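Local coordinates for protein transcriptional regulator, AraC family (PDB 3GRA) that probably regulates transcription by sequence-specific DNA binding, the chain here being its DJ-1/PfpI-like domain rather than its AraC-type DNA-binding part, at residues V76-Y87 against G105-R116; V119-I127 against T142-R153. All coordinates share one frame; numbering follows the deposited sequence.

Contact 1 (V76-Y87 against G105-R116); sequences VVCGGLRTPLKY and GGLWNGAWFLGR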
loop_
_atom_site.group_PDB
_atom_site.type_symbol
_atom_site.label_atom_id
_atom_site.label_comp_id
_atom_site.label_asym_id
_atom_site.label_seq_id
_atom_site.Cartn_x
_atom_site.Cartn_y
_atom_site.Cartn_z
ATOM N N VAL A 76 -8.167 -0.278 13.339
ATOM C CA VAL A 76 -8.110 -1.357 12.369
ATOM C C VAL A 76 -6.814 -2.178 12.442
ATOM O O VAL A 76 -5.707 -1.626 12.438
ATOM C CB VAL A 76 -8.239 -0.796 10.942
ATOM C CG1 VAL A 76 -8.467 -1.930 9.951
ATOM C CG2 VAL A 76 -9.390 0.215 10.880
ATOM N N VAL A 77 -6.959 -3.500 12.507
ATOM C CA VAL A 77 -5.806 -4.378 12.552
ATOM C C VAL A 77 -5.505 -4.821 11.125
ATOM O O VAL A 77 -6.338 -5.466 10.453
ATOM C CB VAL A 77 -6.045 -5.635 13.425
ATOM C CG1 VAL A 77 -4.760 -6.482 13.450
ATOM C CG2 VAL A 77 -6.436 -5.233 14.841
ATOM N N CYS A 78 -4.318 -4.452 10.659
ATOM C CA CYS A 78 -3.899 -4.794 9.314
ATOM C C CYS A 78 -2.908 -5.950 9.316
ATOM O O CYS A 78 -1.812 -5.865 9.888
ATOM C CB CYS A 78 -3.280 -3.579 8.627
ATOM S SG CYS A 78 -4.368 -2.138 8.623
ATOM N N GLY A 79 -3.322 -7.031 8.673
ATOM C CA GLY A 79 -2.496 -8.211 8.576
ATOM C C GLY A 79 -2.132 -8.502 7.142
ATOM O O GLY A 79 -2.276 -7.653 6.259
ATOM N N GLY A 80 -1.654 -9.716 6.909
ATOM C CA GLY A 80 -1.249 -10.116 5.577
ATOM C C GLY A 80 -1.039 -11.610 5.560
ATOM O O GLY A 80 -1.113 -12.257 6.602
ATOM N N LEU A 81 -0.768 -12.146 4.379
ATOM C CA LEU A 81 -0.551 -13.574 4.184
ATOM C C LEU A 81 0.510 -14.157 5.105
ATOM O O LEU A 81 0.281 -15.176 5.767
ATOM C CB LEU A 81 -0.145 -13.846 2.731
ATOM C CG LEU A 81 0.219 -15.304 2.452
ATOM C CD1 LEU A 81 -1.005 -16.177 2.689
ATOM C CD2 LEU A 81 0.727 -15.453 1.020
ATOM N N ARG A 82 1.668 -13.508 5.144
ATOM C CA ARG A 82 2.773 -13.981 5.958
ATOM C C ARG A 82 2.777 -13.420 7.382
ATOM O O ARG A 82 3.681 -13.714 8.165
ATOM C CB ARG A 82 4.094 -13.669 5.242
ATOM C CG ARG A 82 4.203 -14.349 3.859
ATOM C CD ARG A 82 4.374 -15.865 3.991
ATOM N NE ARG A 82 3.931 -16.620 2.811
ATOM C CZ ARG A 82 4.365 -16.427 1.567
ATOM N NH1 ARG A 82 5.267 -15.489 1.303
ATOM N NH2 ARG A 82 3.898 -17.184 0.580
ATOM N N THR A 83 1.763 -12.627 7.725
ATOM C CA THR A 83 1.687 -12.048 9.065
ATOM C C THR A 83 1.619 -13.113 10.153
ATOM O O THR A 83 0.722 -13.958 10.168
ATOM C CB THR A 83 0.461 -11.141 9.237
ATOM O OG1 THR A 83 0.556 -10.007 8.358
ATOM C CG2 THR A 83 0.374 -10.664 10.677
ATOM N N PRO A 84 2.581 -13.086 11.086
ATOM C CA PRO A 84 2.568 -14.081 12.162
ATOM C C PRO A 84 1.331 -13.916 13.060
ATOM O O PRO A 84 0.936 -12.798 13.399
ATOM C CB PRO A 84 3.899 -13.831 12.883
ATOM C CG PRO A 84 4.209 -12.388 12.570
ATOM C CD PRO A 84 3.802 -12.264 11.128
ATOM N N LEU A 85 0.716 -15.039 13.424
ATOM C CA LEU A 85 -0.480 -15.030 14.247
ATOM C C LEU A 85 -0.126 -15.048 15.729
ATOM O O LEU A 85 -0.370 -16.032 16.429
ATOM C CB LEU A 85 -1.354 -16.231 13.899
ATOM C CG LEU A 85 -1.692 -16.388 12.418
ATOM C CD1 LEU A 85 -2.472 -17.678 12.196
ATOM C CD2 LEU A 85 -2.491 -15.187 11.936
ATOM N N LYS A 86 0.448 -13.950 16.210
ATOM C CA LYS A 86 0.844 -13.854 17.612
ATOM C C LYS A 86 0.276 -12.569 18.197
ATOM O O LYS A 86 -0.942 -12.390 18.233
ATOM C CB LYS A 86 2.359 -13.815 17.697
ATOM C CG LYS A 86 2.855 -12.715 16.773
ATOM C CD LYS A 86 4.426 -12.556 16.846
ATOM C CE LYS A 86 5.173 -11.645 15.753
ATOM N NZ LYS A 86 6.610 -11.339 15.609
ATOM N N TYR A 87 1.155 -11.690 18.675
ATOM C CA TYR A 87 0.727 -10.426 19.243
ATOM C C TYR A 87 -0.360 -10.624 20.295
ATOM O O TYR A 87 -1.424 -10.004 20.218
ATOM C CB TYR A 87 0.203 -9.523 18.122
ATOM C CG TYR A 87 1.155 -9.385 16.952
ATOM C CD1 TYR A 87 2.390 -8.754 17.101
ATOM C CD2 TYR A 87 0.812 -9.867 15.693
ATOM C CE1 TYR A 87 3.259 -8.601 16.021
ATOM C CE2 TYR A 87 1.665 -9.719 14.609
ATOM C CZ TYR A 87 2.890 -9.083 14.776
ATOM O OH TYR A 87 3.734 -8.917 13.693
ATOM N N GLY A 105 -11.744 -2.983 13.459
ATOM C CA GLY A 105 -11.634 -3.551 12.127
ATOM C C GLY A 105 -10.421 -4.413 11.825
ATOM O O GLY A 105 -9.499 -4.525 12.645
ATOM N N GLY A 106 -10.429 -5.015 10.633
ATOM C CA GLY A 106 -9.338 -5.879 10.201
ATOM C C GLY A 106 -9.262 -6.065 8.694
ATOM O O GLY A 106 -10.285 -6.288 8.037
ATOM N N LEU A 107 -8.049 -5.980 8.146
ATOM C CA LEU A 107 -7.825 -6.148 6.704
ATOM C C LEU A 107 -7.022 -7.423 6.475
ATOM O O LEU A 107 -6.137 -7.752 7.272
ATOM C CB LEU A 107 -7.073 -4.935 6.120
ATOM C CG LEU A 107 -7.660 -3.538 6.430
ATOM C CD1 LEU A 107 -6.763 -2.465 5.806
ATOM C CD2 LEU A 107 -9.113 -3.412 5.894
ATOM N N TRP A 108 -7.333 -8.124 5.386
ATOM C CA TRP A 108 -6.699 -9.390 5.020
ATOM C C TRP A 108 -7.100 -10.463 6.041
ATOM O O TRP A 108 -8.075 -11.170 5.817
ATOM C CB TRP A 108 -5.179 -9.249 4.935
ATOM C CG TRP A 108 -4.551 -10.400 4.183
ATOM C CD1 TRP A 108 -4.206 -11.624 4.689
ATOM C CD2 TRP A 108 -4.314 -10.469 2.774
ATOM N NE1 TRP A 108 -3.774 -12.457 3.677
ATOM C CE2 TRP A 108 -3.829 -11.771 2.492
ATOM C CE3 TRP A 108 -4.464 -9.555 1.714
ATOM C CZ2 TRP A 108 -3.501 -12.184 1.193
ATOM C CZ3 TRP A 108 -4.132 -9.971 0.413
ATOM C CH2 TRP A 108 -3.656 -11.274 0.172
ATOM N N ASN A 109 -6.371 -10.584 7.148
ATOM C CA ASN A 109 -6.744 -11.546 8.195
ATOM C C ASN A 109 -6.828 -10.910 9.572
ATOM O O ASN A 109 -6.879 -11.603 10.583
ATOM C CB ASN A 109 -5.787 -12.741 8.255
ATOM C CG ASN A 109 -4.347 -12.328 8.361
ATOM O OD1 ASN A 109 -3.997 -11.423 9.125
ATOM N ND2 ASN A 109 -3.491 -12.997 7.596
ATOM N N GLY A 110 -6.872 -9.581 9.617
ATOM C CA GLY A 110 -6.967 -8.908 10.904
ATOM C C GLY A 110 -8.162 -9.387 11.718
ATOM O O GLY A 110 -8.164 -9.316 12.943
ATOM N N ALA A 111 -9.193 -9.876 11.041
ATOM C CA ALA A 111 -10.365 -10.354 11.736
ATOM C C ALA A 111 -9.991 -11.543 12.601
ATOM O O ALA A 111 -10.644 -11.821 13.609
ATOM C CB ALA A 111 -11.459 -10.730 10.750
ATOM N N TRP A 112 -8.944 -12.261 12.224
ATOM C CA TRP A 112 -8.522 -13.394 13.058
ATOM C C TRP A 112 -8.223 -12.863 14.478
ATOM O O TRP A 112 -8.634 -13.457 15.475
ATOM C CB TRP A 112 -7.264 -14.056 12.486
ATOM C CG TRP A 112 -6.859 -15.298 13.237
ATOM C CD1 TRP A 112 -7.380 -16.555 13.094
ATOM C CD2 TRP A 112 -5.867 -15.392 14.267
ATOM N NE1 TRP A 112 -6.770 -17.423 13.973
ATOM C CE2 TRP A 112 -5.837 -16.735 14.702
ATOM C CE3 TRP A 112 -5.000 -14.468 14.866
ATOM C CZ2 TRP A 112 -4.968 -17.179 15.705
ATOM C CZ3 TRP A 112 -4.138 -14.911 15.863
ATOM C CH2 TRP A 112 -4.129 -16.256 16.271
ATOM N N PHE A 113 -7.542 -11.721 14.548
ATOM C CA PHE A 113 -7.159 -11.094 15.816
ATOM C C PHE A 113 -8.356 -10.567 16.588
ATOM O O PHE A 113 -8.427 -10.685 17.805
ATOM C CB PHE A 113 -6.157 -9.975 15.536
ATOM C CG PHE A 113 -4.837 -10.477 15.001
ATOM C CD1 PHE A 113 -3.878 -11.011 15.857
ATOM C CD2 PHE A 113 -4.551 -10.417 13.638
ATOM C CE1 PHE A 113 -2.658 -11.468 15.362
ATOM C CE2 PHE A 113 -3.334 -10.876 13.145
ATOM C CZ PHE A 113 -2.387 -11.399 14.009
ATOM N N LEU A 114 -9.303 -9.969 15.879
ATOM C CA LEU A 114 -10.517 -9.479 16.519
ATOM C C LEU A 114 -11.267 -10.710 17.028
ATOM O O LEU A 114 -11.944 -10.662 18.050
ATOM C CB LEU A 114 -11.380 -8.731 15.505
ATOM C CG LEU A 114 -10.996 -7.283 15.175
ATOM C CD1 LEU A 114 -9.493 -7.148 14.991
ATOM C CD2 LEU A 114 -11.753 -6.848 13.918
ATOM N N GLY A 115 -11.135 -11.814 16.302
ATOM C CA GLY A 115 -11.795 -13.046 16.698
ATOM C C GLY A 115 -11.250 -13.597 18.007
ATOM O O GLY A 115 -12.008 -13.886 18.934
ATOM N N ARG A 116 -9.927 -13.728 18.079
ATOM C CA ARG A 116 -9.262 -14.240 19.271
ATOM C C ARG A 116 -9.516 -13.338 20.475
ATOM O O ARG A 116 -9.597 -13.809 21.613
ATOM C CB ARG A 116 -7.755 -14.346 19.025
ATOM C CG ARG A 116 -6.977 -15.018 20.156
ATOM C CD ARG A 116 -5.487 -14.967 19.867
ATOM N NE ARG A 116 -5.016 -13.587 19.849
ATOM C CZ ARG A 116 -3.822 -13.193 19.425
ATOM N NH1 ARG A 116 -2.947 -14.073 18.967
ATOM N NH2 ARG A 116 -3.509 -11.907 19.461
#
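Arg116 reaches out from helix 110-117 and grips one backbone oxygen end-on: its NH1 lies 2.7 Å and its NH2 2.9 Å from Lys86 O, which sits in the guanidinium plane. NH2 also makes a weak bond to Tyr87 O. With NE salt-bridged to Asp91 as well, the guanidinium is held between a carboxylate and the loop backbone. At the start of that loop Asn109 ND2 donates to Gly80 O across 2.7 Å, from above the carbonyl plane; Thr83 N, closing the type I turn Gly80-Thr83, reaches the same oxygen from the opposite face. Asn109 ND2 also bonds to Gln131, whereas its buried OD1 has no partner in the model. Parallel strands 74-78 and 103-107 join through a nearly straight bond from Val77 N to Gly105 O (2.7 Å, 176°), followed by Leu107 N to Val77 O and Gly79 N to Leu107 O. They are the two strands of a beta-alpha-beta unit crossing over through helix 90-100. The bend into helix 110-117 falls at Trp108, whose positive phi of 68° is consistent with the nucleophile elbow of DJ-1/PfpI relatives, where a cysteine is usual; tryptophan has no thiol. The Trp108 indole covers Gly80, whose CA is 3.7 Å from the centroid of the five-membered ring; a chi1 of -163°, turning CG away from the residue's own N, puts it there. His128 stacks on the indole. Leu85 CB rests over the Trp112 six-membered ring. Val77 CG1 meets Phe113 CD2 at 3.9 Å, while Val77 CG2 slides against Leu114 CD1 at 3.6 Å.

Contact 2 (V119-I127 against T142-R153); sequences VLDDYGCSI and TRITPASFTLDR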
loop_
_atom_site.group_PDB
_atom_site.type_symbol
_atom_site.label_atom_id
_atom_site.label_comp_id
_atom_site.label_asym_id
_atom_site.label_seq_id
_atom_site.Cartn_x
_atom_site.Cartn_y
_atom_site.Cartn_z
ATOM N N VAL A 119 -14.075 -10.025 20.288
ATOM C CA VAL A 119 -14.845 -8.826 19.982
ATOM C C VAL A 119 -15.743 -9.016 18.755
ATOM O O VAL A 119 -16.399 -8.081 18.306
ATOM C CB VAL A 119 -13.919 -7.603 19.737
ATOM C CG1 VAL A 119 -13.062 -7.349 20.961
ATOM C CG2 VAL A 119 -13.038 -7.846 18.507
ATOM N N LEU A 120 -15.758 -10.224 18.204
ATOM C CA LEU A 120 -16.596 -10.525 17.047
ATOM C C LEU A 120 -17.665 -11.541 17.442
ATOM O O LEU A 120 -18.244 -12.221 16.592
ATOM C CB LEU A 120 -15.756 -11.089 15.892
ATOM C CG LEU A 120 -14.828 -10.138 15.132
ATOM C CD1 LEU A 120 -14.060 -10.921 14.081
ATOM C CD2 LEU A 120 -15.635 -9.023 14.482
ATOM N N ASP A 121 -17.917 -11.642 18.740
ATOM C CA ASP A 121 -18.916 -12.563 19.245
ATOM C C ASP A 121 -20.288 -12.125 18.804
ATOM O O ASP A 121 -20.778 -11.076 19.218
ATOM C CB ASP A 121 -18.866 -12.630 20.767
ATOM C CG ASP A 121 -17.774 -13.540 21.267
ATOM O OD1 ASP A 121 -16.975 -14.027 20.439
ATOM O OD2 ASP A 121 -17.717 -13.768 22.494
ATOM N N ASP A 122 -20.897 -12.944 17.952
ATOM C CA ASP A 122 -22.223 -12.690 17.417
ATOM C C ASP A 122 -22.164 -11.562 16.401
ATOM O O ASP A 122 -23.036 -10.684 16.347
ATOM C CB ASP A 122 -23.191 -12.356 18.550
ATOM C CG ASP A 122 -24.638 -12.473 18.129
ATOM O OD1 ASP A 122 -24.999 -13.507 17.521
ATOM O OD2 ASP A 122 -25.416 -11.540 18.412
ATOM N N TYR A 123 -21.115 -11.602 15.589
ATOM C CA TYR A 123 -20.892 -10.607 14.542
ATOM C C TYR A 123 -20.477 -11.333 13.273
ATOM O O TYR A 123 -19.992 -12.473 13.315
ATOM C CB TYR A 123 -19.758 -9.662 14.931
ATOM C CG TYR A 123 -20.130 -8.453 15.770
ATOM C CD1 TYR A 123 -20.590 -7.279 15.167
ATOM C CD2 TYR A 123 -19.911 -8.444 17.154
ATOM C CE1 TYR A 123 -20.809 -6.124 15.908
ATOM C CE2 TYR A 123 -20.121 -7.300 17.907
ATOM C CZ TYR A 123 -20.566 -6.134 17.282
ATOM O OH TYR A 123 -20.713 -4.968 18.014
ATOM N N GLY A 124 -20.664 -10.672 12.140
ATOM C CA GLY A 124 -20.245 -11.265 10.890
ATOM C C GLY A 124 -18.901 -10.633 10.605
ATOM O O GLY A 124 -18.555 -9.634 11.228
ATOM N N CYS A 125 -18.133 -11.214 9.692
ATOM C CA CYS A 125 -16.844 -10.652 9.326
ATOM C C CYS A 125 -16.338 -11.314 8.059
ATOM O O CYS A 125 -16.852 -12.350 7.629
ATOM C CB CYS A 125 -15.806 -10.855 10.444
ATOM S SG CYS A 125 -15.113 -12.551 10.575
ATOM N N SER A 126 -15.318 -10.699 7.475
ATOM C CA SER A 126 -14.672 -11.195 6.272
ATOM C C SER A 126 -13.222 -11.464 6.635
ATOM O O SER A 126 -12.588 -10.682 7.348
ATOM C CB SER A 126 -14.730 -10.154 5.143
ATOM O OG SER A 126 -16.009 -10.127 4.546
ATOM N N ILE A 127 -12.693 -12.566 6.140
ATOM C CA ILE A 127 -11.312 -12.919 6.442
ATOM C C ILE A 127 -10.730 -13.708 5.294
ATOM O O ILE A 127 -11.448 -14.392 4.581
ATOM C CB ILE A 127 -11.240 -13.789 7.733
ATOM C CG1 ILE A 127 -9.787 -14.102 8.085
ATOM C CG2 ILE A 127 -12.022 -15.074 7.530
ATOM C CD1 ILE A 127 -9.623 -14.843 9.429
ATOM N N THR A 142 -18.515 -16.298 15.978
ATOM C CA THR A 142 -18.283 -15.386 14.863
ATOM C C THR A 142 -18.676 -16.036 13.544
ATOM O O THR A 142 -18.254 -17.150 13.241
ATOM C CB THR A 142 -16.803 -14.969 14.770
ATOM O OG1 THR A 142 -16.413 -14.304 15.977
ATOM C CG2 THR A 142 -16.589 -14.032 13.597
ATOM N N ARG A 143 -19.479 -15.329 12.763
ATOM C CA ARG A 143 -19.926 -15.823 11.470
ATOM C C ARG A 143 -18.976 -15.361 10.376
ATOM O O ARG A 143 -18.455 -14.246 10.416
ATOM C CB ARG A 143 -21.344 -15.319 11.185
ATOM C CG ARG A 143 -22.308 -15.635 12.310
ATOM C CD ARG A 143 -23.640 -14.972 12.108
ATOM N NE ARG A 143 -23.576 -13.526 12.300
ATOM C CZ ARG A 143 -23.845 -12.905 13.443
ATOM N NH1 ARG A 143 -24.197 -13.605 14.518
ATOM N NH2 ARG A 143 -23.792 -11.579 13.502
ATOM N N ILE A 144 -18.737 -16.237 9.412
ATOM C CA ILE A 144 -17.861 -15.924 8.306
ATOM C C ILE A 144 -18.741 -15.541 7.132
ATOM O O ILE A 144 -19.531 -16.360 6.643
ATOM C CB ILE A 144 -17.003 -17.142 7.891
ATOM C CG1 ILE A 144 -16.284 -17.725 9.111
ATOM C CG2 ILE A 144 -15.985 -16.719 6.851
ATOM C CD1 ILE A 144 -15.357 -16.766 9.779
ATOM N N THR A 145 -18.615 -14.296 6.688
ATOM C CA THR A 145 -19.399 -13.814 5.559
ATOM C C THR A 145 -18.814 -14.358 4.264
ATOM O O THR A 145 -17.605 -14.344 4.076
ATOM C CB THR A 145 -19.350 -12.291 5.450
ATOM O OG1 THR A 145 -19.654 -11.708 6.722
ATOM C CG2 THR A 145 -20.354 -11.802 4.395
ATOM N N PRO A 146 -19.664 -14.855 3.355
ATOM C CA PRO A 146 -19.123 -15.370 2.094
ATOM C C PRO A 146 -18.902 -14.238 1.082
ATOM O O PRO A 146 -19.402 -14.297 -0.036
ATOM C CB PRO A 146 -20.193 -16.365 1.637
ATOM C CG PRO A 146 -21.446 -15.798 2.193
ATOM C CD PRO A 146 -21.067 -15.268 3.550
ATOM N N ALA A 147 -18.150 -13.215 1.481
ATOM C CA ALA A 147 -17.861 -12.049 0.626
ATOM C C ALA A 147 -16.573 -11.355 1.097
ATOM O O ALA A 147 -16.181 -11.474 2.259
ATOM C CB ALA A 147 -19.040 -11.055 0.666
ATOM N N SER A 148 -15.945 -10.590 0.211
ATOM C CA SER A 148 -14.670 -9.946 0.530
ATOM C C SER A 148 -14.630 -8.850 1.616
ATOM O O SER A 148 -13.553 -8.539 2.127
ATOM C CB SER A 148 -14.035 -9.425 -0.763
ATOM O OG SER A 148 -14.748 -8.300 -1.263
ATOM N N PHE A 149 -15.768 -8.244 1.942
ATOM C CA PHE A 149 -15.808 -7.227 3.001
ATOM C C PHE A 149 -17.077 -7.395 3.816
ATOM O O PHE A 149 -17.996 -8.069 3.385
ATOM C CB PHE A 149 -15.718 -5.792 2.465
ATOM C CG PHE A 149 -16.854 -5.395 1.568
ATOM C CD1 PHE A 149 -17.748 -4.389 1.943
ATOM C CD2 PHE A 149 -17.006 -5.992 0.330
ATOM C CE1 PHE A 149 -18.773 -3.981 1.092
ATOM C CE2 PHE A 149 -18.023 -5.597 -0.540
ATOM C CZ PHE A 149 -18.911 -4.587 -0.159
ATOM N N THR A 150 -17.108 -6.787 4.998
ATOM C CA THR A 150 -18.239 -6.903 5.908
ATOM C C THR A 150 -18.409 -5.638 6.747
ATOM O O THR A 150 -17.473 -5.189 7.408
ATOM C CB THR A 150 -18.045 -8.106 6.883
ATOM O OG1 THR A 150 -18.047 -9.333 6.140
ATOM C CG2 THR A 150 -19.178 -8.136 7.946
ATOM N N LEU A 151 -19.613 -5.085 6.716
ATOM C CA LEU A 151 -19.947 -3.878 7.452
ATOM C C LEU A 151 -21.069 -4.257 8.391
ATOM O O LEU A 151 -22.244 -4.128 8.059
ATOM C CB LEU A 151 -20.421 -2.797 6.492
ATOM C CG LEU A 151 -19.467 -2.492 5.333
ATOM C CD1 LEU A 151 -20.260 -1.917 4.178
ATOM C CD2 LEU A 151 -18.351 -1.547 5.799
ATOM N N ASP A 152 -20.697 -4.757 9.560
ATOM C CA ASP A 152 -21.674 -5.179 10.544
ATOM C C ASP A 152 -21.572 -4.312 11.785
ATOM O O ASP A 152 -20.757 -4.566 12.663
ATOM C CB ASP A 152 -21.440 -6.650 10.890
ATOM C CG ASP A 152 -22.427 -7.173 11.903
ATOM O OD1 ASP A 152 -23.509 -6.564 12.052
ATOM O OD2 ASP A 152 -22.126 -8.202 12.539
ATOM N N ARG A 153 -22.390 -3.266 11.828
ATOM C CA ARG A 153 -22.419 -2.346 12.959
ATOM C C ARG A 153 -21.080 -1.659 13.171
ATOM O O ARG A 153 -20.637 -0.872 12.329
ATOM C CB ARG A 153 -22.845 -3.104 14.219
ATOM C CG ARG A 153 -24.311 -3.499 14.171
ATOM C CD ARG A 153 -24.665 -4.534 15.210
ATOM N NE ARG A 153 -24.198 -5.862 14.821
ATOM C CZ ARG A 153 -24.259 -6.923 15.611
ATOM N NH1 ARG A 153 -24.770 -6.799 16.823
ATOM N NH2 ARG A 153 -23.786 -8.096 15.201
HETATM O O HOH W 1 -14.655 -14.060 3.711
#
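Strands 123-125 and 142-144 are the two short, loosely bonded parallel strands of a beta-alpha-beta unit connected through helix 132-138, and strand 149-152 returns roughly antiparallel to strand 123-125. Arg143 N donates to Tyr123 O (3.0 Å) and Thr145 N to Cys125 O (2.8 Å), both nearly in line with the carbonyl. At one end Asp122, Arg143, Asp152 and Arg153 make a salt-bridge network. Asp152, its CG swung anti to the backbone N (chi1 -179°), presents OD2 to the first segment: Gly124 N meets it on the anti side at 2.9 Å, while Arg153 NH2 comes to the syn side, from the opposite face of the carboxylate. Arg153 NE completes this side-on grip through Asp152 OD1, and NH2 also donates to Asp122 O, in the plane of that carbonyl. Held in this way, the Arg153 guanidinium lies over one face of Tyr123 as an off-centre cation-pi contact, Arg153 CZ 4.0 Å from the Tyr123 ring centroid and the two planes 31° apart; Tyr123 OH bonds to Asp154. Arg143, bent at chi3, sends NH1 to Asp122 OD1 (3.1 Å), above a carboxylate turned almost perpendicular to the guanidinium. With an alanine in place of Asp152, Gly124 N would probably lose this acceptor and the Arg153 guanidinium be free to swing off the Tyr123 ring. At the far end Ser126 OG donates to Ala147 O (2.7 Å), and Thr150 OG1 lies 2.7 Å from the same hydroxyl. Cys125 and Ile144 both turn to the face covered by Leu135 of helix 132-138, with Ala111 of helix 110-117 also against Cys125, while strand 149-152 pairs antiparallel with strand 155-158 at the margin of the main sheet.

Contacts 1 and 2 follow in series along the chain, their centres about 13 Å apart, and helix 110-117 leads from one to the other. The helix end is continued by a probable hydrogen bond from Val119 N to Leu114 O (3.2 Å), and Leu120 CD1 packs against Leu114 CB at 3.7 Å. Both contacts reach the main sheet, but only contact 1 borders the metal region: the Arg116 side chain is about 4 Å from a magnesium ion and about 3 Å from that of Asp91, a residue seen to bind magnesium in a structure of this protein, though no coordination by Asp91 of this chain is modelled. The Asp121 side chain of contact 2 is about 13 Å from the ion.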